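Putative endonuclease/exonuclease/phosphatase family protein (Bacteroides vulgatus ATCC 8482, PDB 3G6S) probably acts as a nuclease of the endonuclease/exonuclease/phosphatase family, cleaving phosphodiester bonds in nucleic acids. Local coordinates at residues Leu39-Phe52 against Thr74-Tyr88. Numbering follows the deposited sequence.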
loop_
_atom_site.group_PDB
_atom_site.type_symbol
_atom_site.label_atom_id
_atom_site.label_comp_id
_atom_site.label_asym_id
_atom_site.label_seq_id
_atom_site.Cartn_x
_atom_site.Cartn_y
_atom_site.Cartn_z
ATOM N N LEU A 39 -7.790 -10.936 -4.128
ATOM C CA LEU A 39 -7.052 -9.719 -4.393
ATOM C C LEU A 39 -6.150 -9.915 -5.621
ATOM O O LEU A 39 -5.455 -10.915 -5.724
ATOM C CB LEU A 39 -6.229 -9.361 -3.152
ATOM C CG LEU A 39 -6.921 -8.429 -2.152
ATOM C CD1 LEU A 39 -8.405 -8.751 -2.035
ATOM C CD2 LEU A 39 -6.228 -8.536 -0.806
ATOM N N ASP A 40 -6.186 -8.967 -6.553
ATOM C CA ASP A 40 -5.373 -9.040 -7.758
ATOM C C ASP A 40 -4.006 -8.429 -7.512
ATOM O O ASP A 40 -2.984 -8.972 -7.931
ATOM C CB ASP A 40 -6.032 -8.286 -8.918
ATOM C CG ASP A 40 -7.213 -9.025 -9.514
ATOM O OD1 ASP A 40 -7.069 -10.223 -9.837
ATOM O OD2 ASP A 40 -8.281 -8.391 -9.684
ATOM N N ILE A 41 -3.997 -7.281 -6.846
ATOM C CA ILE A 41 -2.760 -6.572 -6.543
ATOM C C ILE A 41 -2.852 -6.019 -5.130
ATOM O O ILE A 41 -3.848 -5.396 -4.763
ATOM C CB ILE A 41 -2.517 -5.424 -7.531
ATOM C CG1 ILE A 41 -2.294 -6.008 -8.919
ATOM C CG2 ILE A 41 -1.309 -4.616 -7.101
ATOM C CD1 ILE A 41 -2.201 -4.955 -10.000
ATOM N N VAL A 42 -1.810 -6.253 -4.340
ATOM C CA VAL A 42 -1.788 -5.802 -2.960
ATOM C C VAL A 42 -0.490 -5.089 -2.610
ATOM O O VAL A 42 0.592 -5.611 -2.858
ATOM C CB VAL A 42 -1.927 -6.993 -1.983
ATOM C CG1 VAL A 42 -2.121 -6.476 -0.565
ATOM C CG2 VAL A 42 -3.067 -7.887 -2.396
ATOM N N GLY A 43 -0.602 -3.896 -2.041
ATOM C CA GLY A 43 0.577 -3.172 -1.613
ATOM C C GLY A 43 0.529 -3.272 -0.102
ATOM O O GLY A 43 -0.430 -2.804 0.508
HETATM N N MSE A 44 1.530 -3.892 0.513
HETATM C CA MSE A 44 1.536 -4.052 1.966
HETATM C C MSE A 44 2.661 -3.270 2.624
HETATM O O MSE A 44 3.708 -3.064 2.022
HETATM C CB MSE A 44 1.676 -5.532 2.318
HETATM C CG MSE A 44 0.594 -6.404 1.716
HETATM SE SE MSE A 44 0.923 -8.318 1.929
HETATM C CE MSE A 44 -0.459 -8.739 3.188
ATOM N N GLN A 45 2.447 -2.828 3.857
ATOM C CA GLN A 45 3.489 -2.092 4.563
ATOM C C GLN A 45 3.949 -2.857 5.810
ATOM O O GLN A 45 3.286 -3.805 6.241
ATOM C CB GLN A 45 2.991 -0.696 4.954
ATOM C CG GLN A 45 2.442 0.148 3.800
ATOM C CD GLN A 45 1.052 -0.301 3.355
ATOM O OE1 GLN A 45 0.222 -0.665 4.185
ATOM N NE2 GLN A 45 0.788 -0.248 2.049
ATOM N N GLU A 46 5.081 -2.439 6.379
ATOM C CA GLU A 46 5.662 -3.067 7.573
ATOM C C GLU A 46 5.879 -4.572 7.409
ATOM O O GLU A 46 5.458 -5.364 8.245
ATOM C CB GLU A 46 4.776 -2.819 8.808
ATOM C CG GLU A 46 4.569 -1.354 9.185
ATOM C CD GLU A 46 3.967 -1.167 10.577
ATOM O OE1 GLU A 46 3.403 -0.077 10.849
ATOM O OE2 GLU A 46 4.067 -2.100 11.412
ATOM N N VAL A 47 6.538 -4.973 6.333
ATOM C CA VAL A 47 6.761 -6.391 6.105
ATOM C C VAL A 47 8.243 -6.758 6.249
ATOM O O VAL A 47 9.085 -6.321 5.460
ATOM C CB VAL A 47 6.240 -6.794 4.699
ATOM C CG1 VAL A 47 6.247 -8.299 4.542
ATOM C CG2 VAL A 47 4.822 -6.237 4.490
ATOM N N LEU A 48 8.570 -7.549 7.267
ATOM C CA LEU A 48 9.957 -7.964 7.473
ATOM C C LEU A 48 10.267 -9.146 6.552
ATOM O O LEU A 48 9.357 -9.835 6.071
ATOM C CB LEU A 48 10.189 -8.349 8.940
ATOM C CG LEU A 48 10.091 -7.192 9.944
ATOM C CD1 LEU A 48 10.244 -7.713 11.364
ATOM C CD2 LEU A 48 11.154 -6.155 9.637
ATOM N N HIS A 49 11.553 -9.379 6.317
ATOM C CA HIS A 49 11.976 -10.454 5.432
ATOM C C HIS A 49 11.362 -11.832 5.703
ATOM O O HIS A 49 10.975 -12.542 4.771
ATOM C CB HIS A 49 13.497 -10.576 5.413
ATOM C CG HIS A 49 13.981 -11.611 4.453
ATOM N ND1 HIS A 49 14.034 -12.949 4.775
ATOM C CD2 HIS A 49 14.322 -11.522 3.147
ATOM C CE1 HIS A 49 14.387 -13.641 3.706
ATOM N NE2 HIS A 49 14.566 -12.800 2.705
ATOM N N ASN A 50 11.267 -12.221 6.966
ATOM C CA ASN A 50 10.682 -13.514 7.260
ATOM C C ASN A 50 9.200 -13.473 6.915
ATOM O O ASN A 50 8.649 -14.466 6.447
ATOM C CB ASN A 50 10.886 -13.856 8.728
ATOM C CG ASN A 50 10.244 -12.856 9.639
ATOM O OD1 ASN A 50 9.054 -12.953 9.936
ATOM N ND2 ASN A 50 11.022 -11.872 10.086
ATOM N N GLN A 51 8.560 -12.321 7.132
ATOM C CA GLN A 51 7.134 -12.176 6.821
ATOM C C GLN A 51 6.937 -12.153 5.300
ATOM O O GLN A 51 5.950 -12.676 4.779
ATOM C CB GLN A 51 6.557 -10.887 7.410
ATOM C CG GLN A 51 6.741 -10.737 8.899
ATOM C CD GLN A 51 6.163 -9.447 9.423
ATOM O OE1 GLN A 51 4.989 -9.381 9.769
ATOM N NE2 GLN A 51 6.981 -8.403 9.464
ATOM N N PHE A 52 7.874 -11.539 4.591
ATOM C CA PHE A 52 7.783 -11.495 3.150
ATOM C C PHE A 52 7.810 -12.935 2.650
ATOM O O PHE A 52 7.010 -13.317 1.796
ATOM C CB PHE A 52 8.960 -10.727 2.578
ATOM C CG PHE A 52 8.916 -10.587 1.092
ATOM C CD1 PHE A 52 8.048 -9.682 0.492
ATOM C CD2 PHE A 52 9.746 -11.351 0.289
ATOM C CE1 PHE A 52 8.012 -9.536 -0.895
ATOM C CE2 PHE A 52 9.717 -11.215 -1.097
ATOM C CZ PHE A 52 8.848 -10.302 -1.691
ATOM N N THR A 74 17.626 -7.211 2.285
ATOM C CA THR A 74 16.661 -7.898 3.141
ATOM C C THR A 74 16.539 -7.292 4.529
ATOM O O THR A 74 15.735 -7.752 5.341
ATOM C CB THR A 74 17.021 -9.380 3.318
ATOM O OG1 THR A 74 18.106 -9.501 4.248
ATOM C CG2 THR A 74 17.426 -9.992 1.987
ATOM N N ALA A 75 17.334 -6.265 4.803
ATOM C CA ALA A 75 17.308 -5.613 6.108
ATOM C C ALA A 75 16.253 -4.516 6.182
ATOM O O ALA A 75 16.167 -3.668 5.298
ATOM C CB ALA A 75 18.677 -5.030 6.425
ATOM N N GLY A 76 15.458 -4.538 7.248
ATOM C CA GLY A 76 14.425 -3.533 7.422
ATOM C C GLY A 76 13.062 -3.946 6.910
ATOM O O GLY A 76 12.896 -5.046 6.378
ATOM N N GLU A 77 12.079 -3.066 7.069
ATOM C CA GLU A 77 10.729 -3.372 6.614
ATOM C C GLU A 77 10.587 -3.180 5.101
ATOM O O GLU A 77 11.169 -2.273 4.512
ATOM C CB GLU A 77 9.704 -2.491 7.338
ATOM C CG GLU A 77 9.927 -2.386 8.838
ATOM C CD GLU A 77 8.777 -1.699 9.565
ATOM O OE1 GLU A 77 8.228 -0.708 9.035
ATOM O OE2 GLU A 77 8.431 -2.139 10.681
ATOM N N TYR A 78 9.831 -4.068 4.477
ATOM C CA TYR A 78 9.561 -3.999 3.051
ATOM C C TYR A 78 8.259 -3.236 2.867
ATOM O O TYR A 78 7.482 -3.064 3.810
ATOM C CB TYR A 78 9.326 -5.395 2.475
ATOM C CG TYR A 78 10.537 -6.279 2.327
ATOM C CD1 TYR A 78 10.865 -6.820 1.084
ATOM C CD2 TYR A 78 11.328 -6.617 3.425
ATOM C CE1 TYR A 78 11.944 -7.674 0.931
ATOM C CE2 TYR A 78 12.416 -7.471 3.282
ATOM C CZ TYR A 78 12.714 -7.993 2.028
ATOM O OH TYR A 78 13.785 -8.829 1.858
ATOM N N ALA A 79 8.016 -2.801 1.637
ATOM C CA ALA A 79 6.766 -2.124 1.267
ATOM C C ALA A 79 6.498 -2.762 -0.096
ATOM O O ALA A 79 6.425 -2.085 -1.112
ATOM C CB ALA A 79 6.993 -0.629 1.141
ATOM N N PRO A 80 6.327 -4.092 -0.112
ATOM C CA PRO A 80 6.089 -4.912 -1.300
ATOM C C PRO A 80 4.728 -4.869 -1.967
ATOM O O PRO A 80 3.739 -4.412 -1.394
ATOM C CB PRO A 80 6.408 -6.312 -0.798
ATOM C CG PRO A 80 5.768 -6.291 0.572
ATOM C CD PRO A 80 6.104 -4.891 1.113
ATOM N N LEU A 81 4.719 -5.359 -3.202
ATOM C CA LEU A 81 3.535 -5.460 -4.034
ATOM C C LEU A 81 3.364 -6.924 -4.433
ATOM O O LEU A 81 4.278 -7.531 -4.989
ATOM C CB LEU A 81 3.699 -4.612 -5.300
ATOM C CG LEU A 81 3.384 -3.122 -5.153
ATOM C CD1 LEU A 81 3.941 -2.369 -6.340
ATOM C CD2 LEU A 81 1.875 -2.922 -5.023
ATOM N N PHE A 82 2.209 -7.498 -4.127
ATOM C CA PHE A 82 1.935 -8.877 -4.510
ATOM C C PHE A 82 0.876 -8.868 -5.598
ATOM O O PHE A 82 -0.089 -8.109 -5.525
ATOM C CB PHE A 82 1.472 -9.703 -3.307
ATOM C CG PHE A 82 2.591 -10.114 -2.397
ATOM C CD1 PHE A 82 3.202 -9.185 -1.564
ATOM C CD2 PHE A 82 3.070 -11.423 -2.406
ATOM C CE1 PHE A 82 4.280 -9.550 -0.747
ATOM C CE2 PHE A 82 4.153 -11.802 -1.592
ATOM C CZ PHE A 82 4.756 -10.860 -0.763
ATOM N N TYR A 83 1.068 -9.700 -6.611
ATOM C CA TYR A 83 0.133 -9.758 -7.721
ATOM C C TYR A 83 -0.054 -11.182 -8.240
ATOM O O TYR A 83 0.774 -12.069 -7.983
ATOM C CB TYR A 83 0.644 -8.887 -8.857
ATOM C CG TYR A 83 1.996 -9.315 -9.372
ATOM C CD1 TYR A 83 3.175 -8.942 -8.714
ATOM C CD2 TYR A 83 2.099 -10.115 -10.517
ATOM C CE1 TYR A 83 4.421 -9.359 -9.195
ATOM C CE2 TYR A 83 3.338 -10.531 -10.994
ATOM C CZ TYR A 83 4.490 -10.150 -10.335
ATOM O OH TYR A 83 5.714 -10.556 -10.834
ATOM N N ARG A 84 -1.144 -11.393 -8.975
ATOM C CA ARG A 84 -1.446 -12.695 -9.571
ATOM C C ARG A 84 -0.463 -12.977 -10.716
ATOM O O ARG A 84 -0.483 -12.289 -11.734
ATOM C CB ARG A 84 -2.875 -12.697 -10.115
ATOM C CG ARG A 84 -3.939 -12.603 -9.049
ATOM C CD ARG A 84 -3.984 -13.871 -8.229
ATOM N NE ARG A 84 -4.286 -15.025 -9.061
ATOM C CZ ARG A 84 -5.430 -15.188 -9.712
ATOM N NH1 ARG A 84 -6.383 -14.267 -9.618
ATOM N NH2 ARG A 84 -5.615 -16.264 -10.468
ATOM N N LYS A 85 0.386 -13.989 -10.549
ATOM C CA LYS A 85 1.384 -14.360 -11.561
ATOM C C LYS A 85 0.770 -14.573 -12.940
ATOM O O LYS A 85 1.317 -14.127 -13.948
ATOM C CB LYS A 85 2.097 -15.653 -11.154
ATOM C CG LYS A 85 2.507 -15.702 -9.698
ATOM C CD LYS A 85 2.997 -17.084 -9.272
ATOM C CE LYS A 85 4.411 -17.360 -9.753
ATOM N NZ LYS A 85 4.974 -18.591 -9.128
ATOM N N ASP A 86 -0.371 -15.259 -12.965
ATOM C CA ASP A 86 -1.072 -15.583 -14.199
ATOM C C ASP A 86 -1.891 -14.442 -14.799
ATOM O O ASP A 86 -2.227 -14.478 -15.981
ATOM C CB ASP A 86 -1.971 -16.810 -13.977
ATOM C CG ASP A 86 -2.963 -16.618 -12.836
ATOM O OD1 ASP A 86 -2.529 -16.464 -11.664
ATOM O OD2 ASP A 86 -4.189 -16.625 -13.108
ATOM N N LYS A 87 -2.215 -13.431 -14.003
ATOM C CA LYS A 87 -2.997 -12.312 -14.517
ATOM C C LYS A 87 -2.177 -11.139 -15.029
ATOM O O LYS A 87 -2.504 -10.562 -16.064
ATOM C CB LYS A 87 -3.954 -11.785 -13.451
ATOM C CG LYS A 87 -5.286 -12.488 -13.366
ATOM C CD LYS A 87 -6.298 -11.497 -12.819
ATOM C CE LYS A 87 -7.658 -12.105 -12.596
ATOM N NZ LYS A 87 -8.604 -11.044 -12.154
ATOM N N TYR A 88 -1.117 -10.787 -14.311
ATOM C CA TYR A 88 -0.292 -9.647 -14.696
ATOM C C TYR A 88 1.186 -9.951 -14.885
ATOM O O TYR A 88 1.760 -10.791 -14.188
ATOM C CB TYR A 88 -0.429 -8.550 -13.644
ATOM C CG TYR A 88 -1.852 -8.339 -13.207
ATOM C CD1 TYR A 88 -2.737 -7.589 -13.983
ATOM C CD2 TYR A 88 -2.335 -8.947 -12.052
ATOM C CE1 TYR A 88 -4.069 -7.458 -13.618
ATOM C CE2 TYR A 88 -3.666 -8.826 -11.679
ATOM C CZ TYR A 88 -4.530 -8.085 -12.462
ATOM O OH TYR A 88 -5.857 -7.985 -12.106
#
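With CG of Phe52 anti to its own backbone N (chi1 -178°) and CG of Tyr78 anti to its carbonyl carbon, the two rings meet in an offset stack, planes 16° apart. This pair illustrates how an antiparallel strand pairing, 41-45 with 81-84, in one sheet of the DNase I-like fold is covered on its Phe82 side by Phe52 of the helix that follows strand 41-45. Val42 and Phe82 exchange two backbone hydrogen bonds, Met44 N donates to Pro80 O, and beyond a break in register Tyr78 N reaches Val47 O at 2.6 Å. On the side of the sheet bearing Phe82, CE1 of Phe52 comes within 3.5 Å of Phe82 CZ, their rings set obliquely, while Pro80 CB sits at the Phe52 edge, 3.6 Å from the same CE1. The selenium of Met44 approaches the Phe82 ring obliquely. At the far end, the Asp40 carboxylate is turned nearly perpendicular to the Tyr88 ring, its OD2 accepting from the backbone N of Arg5 in strand 2-10. Replaced by alanine, Asp40 would lose that acceptor and would probably leave the Lys87 ammonium without its carboxylate mate. Lys87 NZ forms a salt bridge with Asp40 OD1, meeting it on the syn side at 2.9 Å, 29° out of the carboxylate plane.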